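Local coordinates for lectin 2 (Agrocybe aegerita, PDB 4TQJ), which binds glycans that carry N-acetylglucosamine at their non-reducing end and recognises this terminal sugar specifically, at residues N37-F41 / L378-F382; R339-L345 / T394-M398. The protein carries 1 engineered substitution. Numbering follows the deposited sequence.

Contact 1 (N37-F41 / L378-F382); sequences NLQPF and LTNDF
The two segments run side by side in the same sense, without mutual hydrogen bonds. CA atoms pair at 7.6 Å for L38 with T379 and 6.9 Å for P40 with D381. The backbone of L38, Q39 and P40 is extended. L378 and T379 end a strand in a classic beta bulge opposite T361. L378 has phi/psi of -90/-41°, T379 is extended, and the chain then turns through N380. The D381 N to T379 OG1 hydrogen bond (3.1 Å) makes this an ST turn.

L38 (chi1 t, chi2 p) points across in apolar contact, its CD2 3.7 Å from both L378 CG and T379 CG2. P40 also points across. Its CD meets D381 OD2 at 3.0 Å, a van der Waals contact of ring and carboxylate, and its CB lies 4.3 Å from F382 CZ. F382 takes chi1 m, which brings its ring to the proline. Q39 points away, and its NE2 donates to N37 OD1 (3.1 Å).

This is a seam between the outer parts of neighbouring beta-propeller blades. P40 and F382 both touch V30 on strand 28-32, and L378 and T379 pack on T361 of strand 361-364. V36 of the second subunit packs on L378.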
# COMPACT_ATOMS: atom_id res chain seq x y z
N ASN A 37 -6.56 1.80 12.05
CA ASN A 37 -6.37 2.57 13.26
C ASN A 37 -5.55 3.80 12.91
O ASN A 37 -4.35 3.84 13.14
CB ASN A 37 -5.67 1.73 14.32
CG ASN A 37 -5.57 2.43 15.65
OD1 ASN A 37 -6.27 3.41 15.92
ND2 ASN A 37 -4.70 1.92 16.52
N LEU A 38 -6.21 4.79 12.32
CA LEU A 38 -5.51 5.98 11.85
C LEU A 38 -4.89 6.70 13.03
O LEU A 38 -5.59 7.11 13.95
CB LEU A 38 -6.44 6.92 11.09
CG LEU A 38 -5.83 8.27 10.69
CD1 LEU A 38 -4.69 8.08 9.71
CD2 LEU A 38 -6.89 9.22 10.11
N GLN A 39 -3.57 6.82 13.02
CA GLN A 39 -2.86 7.51 14.08
C GLN A 39 -1.69 8.30 13.51
O GLN A 39 -0.86 7.76 12.79
CB GLN A 39 -2.39 6.52 15.15
CG GLN A 39 -3.51 5.81 15.92
CD GLN A 39 -4.46 6.77 16.65
OE1 GLN A 39 -4.17 7.96 16.82
NE2 GLN A 39 -5.61 6.25 17.07
N PRO A 40 -1.62 9.59 13.83
CA PRO A 40 -0.55 10.44 13.27
C PRO A 40 0.80 9.91 13.74
O PRO A 40 0.94 9.59 14.92
CB PRO A 40 -0.83 11.80 13.91
CG PRO A 40 -1.49 11.48 15.21
CD PRO A 40 -2.34 10.26 14.92
N PHE A 41 1.76 9.80 12.83
CA PHE A 41 3.07 9.27 13.15
C PHE A 41 4.14 10.30 12.81
O PHE A 41 4.33 10.66 11.65
CB PHE A 41 3.30 7.97 12.38
CG PHE A 41 4.68 7.40 12.53
CD1 PHE A 41 5.45 7.10 11.41
CD2 PHE A 41 5.21 7.15 13.79
CE1 PHE A 41 6.72 6.56 11.54
CE2 PHE A 41 6.49 6.61 13.93
CZ PHE A 41 7.24 6.32 12.81
N LEU A 378 -13.47 11.08 11.83
CA LEU A 378 -12.40 10.13 11.61
C LEU A 378 -11.29 10.27 12.66
O LEU A 378 -10.77 9.27 13.14
CB LEU A 378 -11.84 10.28 10.19
CG LEU A 378 -10.52 9.64 9.74
CD1 LEU A 378 -10.59 8.12 9.70
CD2 LEU A 378 -10.16 10.18 8.37
N THR A 379 -10.95 11.51 13.01
CA THR A 379 -9.93 11.77 14.04
C THR A 379 -9.85 13.26 14.46
O THR A 379 -10.21 14.15 13.69
CB THR A 379 -8.53 11.29 13.60
OG1 THR A 379 -7.57 11.56 14.63
CG2 THR A 379 -8.09 11.98 12.32
N ASN A 380 -9.38 13.51 15.68
CA ASN A 380 -9.12 14.88 16.12
C ASN A 380 -7.86 15.43 15.48
O ASN A 380 -7.68 16.64 15.39
CB ASN A 380 -8.96 14.96 17.65
CG ASN A 380 -10.26 14.77 18.39
OD1 ASN A 380 -11.33 15.18 17.93
ND2 ASN A 380 -10.19 14.14 19.56
N ASP A 381 -6.99 14.54 15.03
CA ASP A 381 -5.71 14.93 14.46
C ASP A 381 -5.87 15.60 13.09
O ASP A 381 -6.85 15.37 12.39
CB ASP A 381 -4.79 13.71 14.36
CG ASP A 381 -4.65 12.96 15.69
OD1 ASP A 381 -4.40 13.61 16.73
OD2 ASP A 381 -4.81 11.72 15.70
N PHE A 382 -4.89 16.43 12.74
CA PHE A 382 -4.83 17.18 11.48
C PHE A 382 -5.77 18.38 11.40
O PHE A 382 -5.62 19.22 10.51
CB PHE A 382 -4.96 16.28 10.24
CG PHE A 382 -3.90 15.23 10.15
CD1 PHE A 382 -2.60 15.57 9.82
CD2 PHE A 382 -4.19 13.91 10.42
CE1 PHE A 382 -1.61 14.61 9.74
CE2 PHE A 382 -3.21 12.94 10.35
CZ PHE A 382 -1.92 13.30 10.00

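Contact 2 (R339-L345 / T394-M398); sequences RRFVVDL and TVCWM
F341 and M398 form the apolar centre. M398 is curled (chi1, chi2 and chi3 all m) and lies over one face of the F341 ring. Its SD is 4.3 Å from the centroid of that ring, 10° off the normal, a Met-aromatic contact. M398 CG adds a CH-pi contact at 3.9 Å from the same centroid. F341 (chi1 m) brings CD1 to 3.4 Å from M398 CG. V343 CG2 sits 4.1 Å from M398 CG, and L345 CD2 lies 3.9 Å from M398 CE.

The strands beneath are nearly parallel. Strands 339-343 and 395-398 cross at -16°, with axes 8.6 Å apart. CA atoms pair at 8.0 Å for R339 with C396 and 7.6 Å for F341 with M398. The strands are too far apart for backbone hydrogen bonds and meet mainly through side chains.

Outward, R339 (chi1 m, then t, t) stretches along C396, with CD 3.4 Å from C396 CB. C396 CB lies over one face of the guanidinium. R339 NH2 donates to T394 OG1 (3.1 Å). One water accepts from R339 NE (2.9 Å) and C396 N (3.1 Å). R339 NH1 also bonds to W389 O, and T394 OG1 to A390 O.

These are the innermost strands of adjacent propeller blades. Strand 339-343 pairs with strand 352-356. The C-terminal strand 395-399 joins strand 20-25, the "velcro" closure of the ring.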
# COMPACT_ATOMS: atom_id res chain seq x y z
N ARG A 339 -8.88 22.65 5.61
CA ARG A 339 -8.38 22.02 4.41
C ARG A 339 -9.40 21.00 3.93
O ARG A 339 -9.85 20.16 4.70
CB ARG A 339 -7.04 21.34 4.68
CG ARG A 339 -5.88 22.30 4.85
CD ARG A 339 -4.56 21.54 5.05
NE ARG A 339 -3.41 22.45 5.10
CZ ARG A 339 -2.89 22.95 6.21
NH1 ARG A 339 -3.41 22.65 7.38
NH2 ARG A 339 -1.84 23.76 6.16
N ARG A 340 -9.77 21.08 2.66
CA ARG A 340 -10.67 20.07 2.10
C ARG A 340 -10.05 19.37 0.88
O ARG A 340 -9.31 19.97 0.12
CB ARG A 340 -12.04 20.67 1.77
CG ARG A 340 -12.88 20.94 3.04
CD ARG A 340 -13.94 22.00 2.80
NE ARG A 340 -13.34 23.33 2.74
CZ ARG A 340 -14.03 24.45 2.54
NH1 ARG A 340 -15.34 24.40 2.38
NH2 ARG A 340 -13.41 25.62 2.50
N PHE A 341 -10.37 18.08 0.75
CA PHE A 341 -9.82 17.25 -0.32
C PHE A 341 -10.91 16.38 -0.92
O PHE A 341 -11.86 15.97 -0.24
CB PHE A 341 -8.69 16.35 0.19
CG PHE A 341 -7.69 17.04 1.07
CD1 PHE A 341 -6.49 17.49 0.56
CD2 PHE A 341 -7.95 17.25 2.43
CE1 PHE A 341 -5.55 18.12 1.39
CE2 PHE A 341 -7.03 17.88 3.25
CZ PHE A 341 -5.82 18.31 2.72
N VAL A 342 -10.76 16.09 -2.20
CA VAL A 342 -11.64 15.17 -2.90
C VAL A 342 -10.75 14.09 -3.52
O VAL A 342 -10.11 14.31 -4.55
CB VAL A 342 -12.46 15.89 -3.98
CG1 VAL A 342 -13.47 14.93 -4.61
CG2 VAL A 342 -13.17 17.14 -3.39
N VAL A 343 -10.68 12.94 -2.85
CA VAL A 343 -9.76 11.85 -3.22
C VAL A 343 -10.34 10.50 -2.83
O VAL A 343 -11.13 10.40 -1.91
CB VAL A 343 -8.37 12.00 -2.52
CG1 VAL A 343 -7.60 13.22 -3.03
CG2 VAL A 343 -8.52 12.03 -1.02
N ASP A 344 -9.94 9.44 -3.52
CA ASP A 344 -10.38 8.10 -3.17
C ASP A 344 -9.64 7.66 -1.92
O ASP A 344 -8.41 7.63 -1.88
CB ASP A 344 -10.12 7.13 -4.33
CG ASP A 344 -10.82 5.79 -4.15
OD1 ASP A 344 -11.74 5.72 -3.31
OD2 ASP A 344 -10.44 4.82 -4.86
N LEU A 345 -10.40 7.34 -0.88
CA LEU A 345 -9.84 6.81 0.36
C LEU A 345 -10.09 5.31 0.49
O LEU A 345 -9.58 4.67 1.42
CB LEU A 345 -10.46 7.51 1.56
CG LEU A 345 -10.22 9.00 1.67
CD1 LEU A 345 -11.13 9.61 2.76
CD2 LEU A 345 -8.75 9.24 1.96
N THR A 394 2.07 25.43 8.30
CA THR A 394 2.06 23.99 8.02
C THR A 394 1.61 23.76 6.58
O THR A 394 0.98 24.63 5.98
CB THR A 394 1.10 23.23 8.94
OG1 THR A 394 -0.24 23.74 8.79
CG2 THR A 394 1.55 23.36 10.41
N VAL A 395 1.95 22.60 6.04
CA VAL A 395 1.47 22.15 4.74
C VAL A 395 0.88 20.77 4.93
O VAL A 395 1.47 19.93 5.61
CB VAL A 395 2.63 22.04 3.72
CG1 VAL A 395 2.09 21.69 2.33
CG2 VAL A 395 3.43 23.31 3.69
N CYS A 396 -0.29 20.52 4.35
CA CYS A 396 -0.86 19.18 4.35
C CYS A 396 -1.24 18.76 2.96
O CYS A 396 -1.80 19.55 2.19
CB CYS A 396 -2.12 19.11 5.19
SG CYS A 396 -1.84 19.20 6.92
N TRP A 397 -0.97 17.51 2.64
CA TRP A 397 -1.32 16.96 1.35
C TRP A 397 -1.96 15.59 1.55
O TRP A 397 -1.68 14.90 2.55
CB TRP A 397 -0.06 16.74 0.51
CG TRP A 397 0.83 17.93 0.21
CD1 TRP A 397 2.15 18.06 0.55
CD2 TRP A 397 0.49 19.09 -0.55
NE1 TRP A 397 2.64 19.25 0.06
CE2 TRP A 397 1.65 19.90 -0.62
CE3 TRP A 397 -0.68 19.54 -1.18
CZ2 TRP A 397 1.66 21.13 -1.28
CZ3 TRP A 397 -0.66 20.76 -1.83
CH2 TRP A 397 0.50 21.54 -1.88
N MET A 398 -2.79 15.18 0.61
CA MET A 398 -3.09 13.77 0.45
C MET A 398 -2.08 13.22 -0.55
O MET A 398 -1.68 13.92 -1.48
CB MET A 398 -4.52 13.56 -0.06
CG MET A 398 -5.60 14.17 0.84
SD MET A 398 -5.59 13.54 2.54
CE MET A 398 -5.81 11.78 2.29
O HOH W 1 -1.50 23.04 2.98

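Both contacts join the same two blades of the seven-bladed propeller. One blade holds strands 339-343 to 376-379. The other combines N-terminal strands with strand 395-399. Contact 2 is the inner meeting point, its centre about 10 Å from that of the chain, and is partly buried. Contact 1 is the outer one, at the surface, its centre about 23 Å out and near the second subunit. Their centres are 13 Å apart, their nearest atoms about 5 Å. Contact 2 packs strands of different sheets together through an aromatic-sulfur core and a polar rim with water. Contact 1 joins loop to strand end, by small apolar patches and a proline set against a carboxylate, without cross-segment hydrogen bonds.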